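Local coordinates for protein anaerobically-induced outer membrane porin OprE (Pseudomonas aeruginosa, PDB 4FRX) that probably acts as a channel-forming porin, a beta-barrel that lets small solutes pass across the outer membrane, at residues 176-179 with 180-184. Sequence-based numbering, arbitrary orientation.
Sequences SLSI and AGANG
Ile179 and Ala182 close a beta turn in the loop between the short strand 174-176 and strand 195-203 of the porin barrel, and Ser178 and Asn183 flank it side by side. Ala182 N donates to Ile179 O at 3.1 Å, with an N-H...O angle of 157° and the donor tilted out of the carbonyl plane. The corner residues Ala180 and Gly181 have the backbone angles of a type II turn; the positive phi of Gly181 (107°) would press a CB against the carbonyl oxygen before it. Asn183 packs on the same acceptor without bonding to it. Its CB lies 3.2 Å from Ile179 O and its amide carbon CG 3.4 Å from that oxygen, while Asn183 N, although near, is badly angled for a bond. With CG placed between its backbone N and carbonyl carbon (chi1 65°), the flat amide turns a face toward Ile179 O, which sits above its CB-CG end, and Asn183 ND2 donates to Asn314 O, across in another loop. Ser178 meets the returning chain beyond the turn: its CB is 3.9 Å from Asn183 CB, and its OG comes within 3.8 Å of Ala182 CB. That hydroxyl is bonded to Arg190 O rather than to its close neighbour Ala182 O. Arg190 thus holds both the residue just before the turn and, through a backbone bond, its last residue, Ala182. The Ile179 side chain packs on Leu217 of strand 208-217 and on Phe220, which Ala182 also touches. Further backbone bonds tie Ala180 to Ser267 in the short strand 266-267 and Ser178 to Asn314 in the loop between strands 295-305 and 340-349, so loop residues and strand 266-267 hold the turn beside strand 208-217.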
loop_
_atom_site.group_PDB
_atom_site.type_symbol
_atom_site.label_atom_id
_atom_site.label_comp_id
_atom_site.label_asym_id
_atom_site.label_seq_id
_atom_site.Cartn_x
_atom_site.Cartn_y
_atom_site.Cartn_z
ATOM N N SER A 176 2.229 -16.331 -6.889
ATOM C CA SER A 176 2.277 -16.563 -5.451
ATOM C C SER A 176 2.913 -15.400 -4.681
ATOM O O SER A 176 3.559 -14.527 -5.261
ATOM C CB SER A 176 2.969 -17.897 -5.152
ATOM O OG SER A 176 2.128 -18.968 -5.560
ATOM N N LEU A 177 2.691 -15.376 -3.370
ATOM C CA LEU A 177 3.132 -14.253 -2.527
ATOM C C LEU A 177 4.564 -14.403 -1.993
ATOM O O LEU A 177 5.013 -15.500 -1.688
ATOM C CB LEU A 177 2.151 -14.078 -1.364
ATOM C CG LEU A 177 0.675 -13.996 -1.772
ATOM C CD1 LEU A 177 -0.247 -14.098 -0.569
ATOM C CD2 LEU A 177 0.408 -12.708 -2.536
ATOM N N SER A 178 5.286 -13.298 -1.858
ATOM C CA SER A 178 6.635 -13.389 -1.311
ATOM C C SER A 178 6.968 -12.105 -0.545
ATOM O O SER A 178 6.106 -11.237 -0.378
ATOM C CB SER A 178 7.671 -13.688 -2.409
ATOM O OG SER A 178 8.939 -14.008 -1.851
ATOM N N ILE A 179 8.200 -12.024 -0.050
ATOM C CA ILE A 179 8.689 -10.860 0.681
ATOM C C ILE A 179 10.090 -10.539 0.157
ATOM O O ILE A 179 10.696 -11.378 -0.518
ATOM C CB ILE A 179 8.744 -11.119 2.213
ATOM C CG1 ILE A 179 9.804 -12.165 2.558
ATOM C CG2 ILE A 179 7.363 -11.544 2.765
ATOM C CD1 ILE A 179 9.916 -12.448 4.053
ATOM N N ALA A 180 10.587 -9.334 0.446
ATOM C CA ALA A 180 11.937 -8.913 0.046
ATOM C C ALA A 180 12.967 -9.868 0.623
ATOM O O ALA A 180 12.892 -10.226 1.805
ATOM C CB ALA A 180 12.230 -7.482 0.530
ATOM N N GLY A 181 13.921 -10.275 -0.211
ATOM C CA GLY A 181 14.934 -11.230 0.193
ATOM C C GLY A 181 14.702 -12.585 -0.442
ATOM O O GLY A 181 15.639 -13.324 -0.708
ATOM N N ALA A 182 13.445 -12.906 -0.693
ATOM C CA ALA A 182 13.105 -14.191 -1.303
ATOM C C ALA A 182 12.348 -13.997 -2.600
ATOM O O ALA A 182 11.926 -14.975 -3.231
ATOM C CB ALA A 182 12.273 -15.025 -0.353
ATOM N N ASN A 183 12.152 -12.740 -2.990
ATOM C CA ASN A 183 11.219 -12.439 -4.071
ATOM C C ASN A 183 11.905 -12.272 -5.429
ATOM O O ASN A 183 13.052 -12.683 -5.601
ATOM C CB ASN A 183 10.342 -11.229 -3.718
ATOM C CG ASN A 183 11.138 -9.945 -3.579
ATOM O OD1 ASN A 183 12.358 -9.929 -3.749
ATOM N ND2 ASN A 183 10.442 -8.854 -3.266
ATOM N N GLY A 184 11.209 -11.669 -6.386
ATOM C CA GLY A 184 11.740 -11.569 -7.736
ATOM C C GLY A 184 11.433 -12.826 -8.524
ATOM O O GLY A 184 10.503 -13.556 -8.181
#